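Local coordinates for beta-1,4-mannanase (Caldicellulosiruptor saccharolyticus, PDB 1PMH), which hydrolyses beta-1,4-mannan as a whole enzyme, this carbohydrate-binding module of it probably serving to hold mannan chains, at residues A[85-90]-A[105-110]. Numbering follows the deposited sequence. Where two conformers were deposited one is given.
With BMA (beta-D-mannopyranose), chain B; BMA (beta-D-mannopyranose), chain C; BMA (beta-D-mannopyranose), chain D.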
ATOM      1  N   VAL A  85       8.813   2.226  -7.431  1.00 15.11           N
ATOM      2  CA  VAL A  85       7.733   2.601  -6.489  1.00 15.15           C
ATOM      3  C   VAL A  85       8.104   2.019  -5.133  1.00 15.08           C
ATOM      4  O   VAL A  85       8.334   0.831  -5.025  1.00 16.04           O
ATOM      5  CB  VAL A  85       6.355   2.079  -6.950  1.00 15.48           C
ATOM      6  CG1 VAL A  85       5.311   2.409  -5.875  1.00 16.54           C
ATOM      7  CG2 VAL A  85       5.992   2.749  -8.296  1.00 16.80           C
ATOM      8  N   GLU A  86       8.176   2.888  -4.145  1.00 15.22           N
ATOM      9  CA  GLU A  86       8.566   2.550  -2.800  1.00 15.20           C
ATOM     10  C   GLU A  86       7.402   2.785  -1.851  1.00 14.97           C
ATOM     11  O   GLU A  86       6.552   3.649  -2.102  1.00 15.57           O
ATOM     12  CB  GLU A  86       9.729   3.457  -2.382  1.00 17.27           C
ATOM     13  CG  GLU A  86      10.372   3.082  -1.067  1.00 18.89           C
ATOM     14  CD  GLU A  86      11.644   3.855  -0.853  1.00 23.75           C
ATOM     15  OE1 GLU A  86      12.360   4.085  -1.873  1.00 27.90           O
ATOM     16  OE2 GLU A  86      11.955   4.143   0.329  1.00 24.30           O
ATOM     17  N   PHE A  87       7.313   2.045  -0.762  1.00 15.03           N
ATOM     18  CA  PHE A  87       6.242   2.214   0.216  1.00 14.75           C
ATOM     19  C   PHE A  87       6.671   1.635   1.547  1.00 14.85           C
ATOM     20  O   PHE A  87       7.589   0.800   1.612  1.00 15.06           O
ATOM     21  CB  PHE A  87       4.962   1.528  -0.274  1.00 15.92           C
ATOM     22  CG  PHE A  87       5.106   0.039  -0.339  1.00 16.66           C
ATOM     23  CD1 PHE A  87       4.828  -0.740   0.788  1.00 18.31           C
ATOM     24  CD2 PHE A  87       5.648  -0.568  -1.456  1.00 17.78           C
ATOM     25  CE1 PHE A  87       5.112  -2.073   0.798  1.00 20.18           C
ATOM     26  CE2 PHE A  87       5.916  -1.949  -1.439  1.00 20.92           C
ATOM     27  CZ  PHE A  87       5.629  -2.681  -0.324  1.00 19.58           C
ATOM     28  N   GLU A  88       5.960   2.058   2.601  1.00 15.03           N
ATOM     29  CA  GLU A  88       6.061   1.462   3.921  1.00 15.10           C
ATOM     30  C   GLU A  88       4.666   1.005   4.324  1.00 14.97           C
ATOM     31  O   GLU A  88       3.695   1.737   4.185  1.00 15.75           O
ATOM     32  CB  GLU A  88       6.593   2.485   4.949  1.00 17.06           C
ATOM     33  CG  GLU A  88       7.998   2.990   4.650  0.60 19.86           C
ATOM     34  CD  GLU A  88       8.531   3.995   5.660  0.60 21.71           C
ATOM     35  OE1 GLU A  88       8.719   3.580   6.804  0.60 21.90           O
ATOM     36  OE2 GLU A  88       8.838   5.151   5.277  0.60 24.52           O
HETATM   37  N   MSE A  89       4.626  -0.181   4.904  1.00 15.14           N
HETATM   38  CA  MSE A  89       3.393  -0.813   5.362  1.00 14.46           C
HETATM   39  C   MSE A  89       3.573  -1.233   6.798  1.00 14.06           C
HETATM   40  O   MSE A  89       4.618  -1.776   7.151  1.00 15.44           O
HETATM   41  CB  MSE A  89       3.142  -1.994   4.449  1.00 16.47           C
HETATM   42  CG  MSE A  89       1.929  -2.756   4.743  1.00 17.51           C
HETATM   43 SE   MSE A  89       1.813  -4.352   3.615  0.60 20.15          SE
HETATM   44  CE  MSE A  89       1.934  -3.644   2.091  1.00 16.24           C
ATOM     45  N   PHE A  90       2.549  -1.015   7.630  1.00 13.77           N
ATOM     46  CA  PHE A  90       2.622  -1.231   9.068  1.00 14.36           C
ATOM     47  C   PHE A  90       1.421  -2.067   9.498  1.00 14.62           C
ATOM     48  O   PHE A  90       0.292  -1.682   9.212  1.00 15.37           O
ATOM     49  CB  PHE A  90       2.593   0.093   9.867  1.00 14.91           C
ATOM     50  CG  PHE A  90       3.622   1.107   9.420  1.00 15.17           C
ATOM     51  CD1 PHE A  90       3.455   1.839   8.281  1.00 15.94           C
ATOM     52  CD2 PHE A  90       4.741   1.328  10.186  1.00 17.25           C
ATOM     53  CE1 PHE A  90       4.408   2.723   7.842  1.00 17.08           C
ATOM     54  CE2 PHE A  90       5.712   2.225   9.755  1.00 18.46           C
ATOM     55  CZ  PHE A  90       5.531   2.896   8.577  1.00 18.23           C
ATOM     56  N   TYR A 105       0.230  -9.192  -0.824  1.00 14.63           N
ATOM     57  CA  TYR A 105      -0.006  -7.898  -1.410  1.00 14.24           C
ATOM     58  C   TYR A 105       0.680  -7.812  -2.757  1.00 13.86           C
ATOM     59  O   TYR A 105       1.649  -8.521  -3.064  1.00 14.62           O
ATOM     60  CB  TYR A 105       0.362  -6.728  -0.490  1.00 13.86           C
ATOM     61  CG  TYR A 105       1.849  -6.574  -0.347  1.00 15.31           C
ATOM     62  CD1 TYR A 105       2.551  -5.798  -1.230  1.00 15.98           C
ATOM     63  CD2 TYR A 105       2.570  -7.221   0.639  1.00 16.01           C
ATOM     64  CE1 TYR A 105       3.939  -5.675  -1.158  1.00 17.35           C
ATOM     65  CE2 TYR A 105       3.938  -7.104   0.749  1.00 16.97           C
ATOM     66  CZ  TYR A 105       4.634  -6.378  -0.194  1.00 16.58           C
ATOM     67  OH  TYR A 105       5.996  -6.226  -0.149  1.00 19.21           O
ATOM     68  N   LYS A 106       0.152  -6.916  -3.579  1.00 13.95           N
ATOM     69  CA  LYS A 106       0.721  -6.570  -4.879  1.00 14.04           C
ATOM     70  C   LYS A 106       0.710  -5.059  -5.032  1.00 13.00           C
ATOM     71  O   LYS A 106      -0.192  -4.399  -4.552  1.00 13.95           O
ATOM     72  CB  LYS A 106      -0.032  -7.205  -6.032  1.00 14.62           C
ATOM     73  CG  LYS A 106      -0.236  -8.696  -5.943  1.00 15.76           C
ATOM     74  CD  LYS A 106      -0.777  -9.307  -7.218  1.00 17.02           C
ATOM     75  CE  LYS A 106      -0.778 -10.834  -7.190  1.00 18.75           C
ATOM     76  NZ  LYS A 106      -1.285 -11.369  -8.498  1.00 19.85           N
ATOM     77  N   VAL A 107       1.709  -4.570  -5.765  1.00 13.36           N
ATOM     78  CA  VAL A 107       1.801  -3.175  -6.149  1.00 13.72           C
ATOM     79  C   VAL A 107       1.760  -3.141  -7.675  1.00 13.66           C
ATOM     80  O   VAL A 107       2.560  -3.841  -8.321  1.00 14.19           O
ATOM     81  CB  VAL A 107       3.078  -2.538  -5.608  1.00 14.58           C
ATOM     82  CG1 VAL A 107       3.185  -1.098  -6.061  1.00 16.82           C
ATOM     83  CG2 VAL A 107       3.113  -2.610  -4.087  1.00 16.04           C
ATOM     84  N   VAL A 108       0.833  -2.366  -8.214  1.00 13.39           N
ATOM     85  CA  VAL A 108       0.448  -2.427  -9.611  1.00 14.11           C
ATOM     86  C   VAL A 108       0.319  -1.024 -10.175  1.00 13.81           C
ATOM     87  O   VAL A 108      -0.222  -0.132  -9.530  1.00 14.74           O
ATOM     88  CB  VAL A 108      -0.912  -3.134  -9.711  1.00 14.36           C
ATOM     89  CG1 VAL A 108      -1.538  -3.109 -11.065  1.00 18.41           C
ATOM     90  CG2 VAL A 108      -0.796  -4.574  -9.222  1.00 18.02           C
ATOM     91  N   ILE A 109       0.770  -0.859 -11.424  1.00 14.26           N
ATOM     92  CA  ILE A 109       0.327   0.262 -12.253  1.00 14.41           C
ATOM     93  C   ILE A 109      -0.781  -0.242 -13.133  1.00 14.23           C
ATOM     94  O   ILE A 109      -0.566  -1.149 -13.948  1.00 15.24           O
ATOM     95  CB  ILE A 109       1.465   0.905 -13.072  1.00 15.25           C
ATOM     96  CG1 ILE A 109       2.564   1.455 -12.152  1.00 17.52           C
ATOM     97  CG2 ILE A 109       0.896   1.989 -13.981  1.00 17.02           C
ATOM     98  CD1 ILE A 109       3.817   1.930 -12.923  1.00 19.00           C
ATOM     99  N   ASN A 110      -1.983   0.284 -12.939  1.00 14.63           N
ATOM    100  CA  ASN A 110      -3.149  -0.225 -13.649  1.00 15.71           C
ATOM    101  C   ASN A 110      -3.312   0.340 -15.043  1.00 15.44           C
ATOM    102  O   ASN A 110      -4.272   1.001 -15.355  1.00 16.67           O
ATOM    103  CB  ASN A 110      -4.393  -0.073 -12.771  1.00 15.83           C
ATOM    104  CG  ASN A 110      -5.578  -0.860 -13.282  1.00 15.95           C
ATOM    105  OD1 ASN A 110      -5.405  -1.804 -14.078  1.00 17.50           O
ATOM    106  ND2 ASN A 110      -6.780  -0.488 -12.806  1.00 17.09           N
TER
HETATM  107  C1  BMA B   5      -8.623  -5.253 -13.791  1.00 21.26           C
HETATM  108  C2  BMA B   5      -8.332  -3.768 -13.764  1.00 21.22           C
HETATM  109  C3  BMA B   5      -9.649  -2.981 -13.686  1.00 20.55           C
HETATM  110  C4  BMA B   5     -10.485  -3.384 -14.913  1.00 25.19           C
HETATM  111  C5  BMA B   5     -10.693  -4.897 -15.018  1.00 26.14           C
HETATM  112  C6  BMA B   5     -11.423  -5.431 -16.250  0.50 25.88           C
HETATM  113  O2  BMA B   5      -7.474  -3.432 -14.831  1.00 21.34           O
HETATM  114  O3  BMA B   5      -9.337  -1.606 -13.822  1.00 23.58           O
HETATM  115  O4  BMA B   5     -11.787  -2.864 -14.854  1.00 30.40           O
HETATM  116  O5  BMA B   5      -9.434  -5.505 -14.969  1.00 23.42           O
HETATM  117  O6  BMA B   5     -11.715  -6.796 -16.023  0.50 24.19           O
HETATM  118  C1  BMA C   3      -4.475 -12.729  -8.854  1.00 18.00           C
HETATM  119  C2  BMA C   3      -4.982 -11.381  -8.440  1.00 17.64           C
HETATM  120  C3  BMA C   3      -5.810 -10.830  -9.596  1.00 17.69           C
HETATM  121  C4  BMA C   3      -4.982 -10.869 -10.892  1.00 18.20           C
HETATM  122  C5  BMA C   3      -4.369 -12.235 -11.120  1.00 19.83           C
HETATM  123  C6  BMA C   3      -3.433 -12.183 -12.315  1.00 21.38           C
HETATM  124  O2  BMA C   3      -3.892 -10.526  -8.181  1.00 17.67           O
HETATM  125  O3  BMA C   3      -6.286  -9.527  -9.235  1.00 18.88           O
HETATM  126  O4  BMA C   3      -5.838 -10.720 -11.991  1.00 19.16           O
HETATM  127  O5  BMA C   3      -3.634 -12.643  -9.997  1.00 18.08           O
HETATM  128  O6  BMA C   3      -3.058 -13.480 -12.617  1.00 24.96           O
HETATM  129  C1  BMA D   2      -2.765 -16.866  -6.393  1.00 19.69           C
HETATM  130  C2  BMA D   2      -1.689 -16.286  -7.280  1.00 18.99           C
HETATM  131  C3  BMA D   2      -2.012 -14.817  -7.517  1.00 19.54           C
HETATM  132  C4  BMA D   2      -3.449 -14.636  -7.895  1.00 18.90           C
HETATM  133  C5  BMA D   2      -4.419 -15.319  -6.921  1.00 18.36           C
HETATM  134  C6  BMA D   2      -5.876 -15.229  -7.293  1.00 18.86           C
HETATM  135  O2  BMA D   2      -1.707 -16.956  -8.527  1.00 20.64           O
HETATM  136  O3  BMA D   2      -1.102 -14.213  -8.430  1.00 20.34           O
HETATM  137  O4  BMA D   2      -3.663 -13.245  -7.839  1.00 18.53           O
HETATM  138  O5  BMA D   2      -4.076 -16.694  -6.833  1.00 18.85           O
HETATM  139  O6  BMA D   2      -6.094 -15.703  -8.604  1.00 20.57           O
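The methyl CE of Met-89, which is selenomethionine here, sits over one face of the Tyr-105 ring, 3.9 Å from its centroid and only 14° off the normal, the geometry of a CH-pi contact. SE of Met-89 lies 4.6 Å from that centroid but obliquely, a Met-aromatic contact, and the bend at chi3 (-55°) carries CE over the ring. Phe-87 meets the same tyrosine tip to tip, CZ of Phe-87 being 3.5 Å from CE1 of Tyr-105, with the planes inclined at 75°. CE2 of Phe-87 also touches CG2 of Val-107 at 3.9 Å, and CG1 of Val-85 reaches CG1 of Val-107 at 4.1 Å. Tyr-105 OH is hydrogen-bonded to OE2 of Glu-119. An alanine in place of Tyr-105 would probably open a gap beside the Met-89 methyl and CZ of Phe-87 and leave Glu-119 without its hydroxyl partner. Strand 84-92 pairs with 135-145 and 172-181, strand 102-109 with 114-122 and 153-165, so the segments, axes 9.4 Å apart at closest, face each other across the jellyroll beta-sandwich. Lys-106 and Asn-110 turn to the sugar: NZ of Lys-106, ending an extended chain, lies 2.8 Å from O2 of the chain C mannose and also bonds O3 and O4 of the chain D mannose. OD1 of Asn-110 accepts from O2 of the chain B mannose and ND2 donates to its O3. Further out, Glu-115 forms a salt bridge with NZ of Lys-106, and Gln-157 accepts from ND2 of Asn-110.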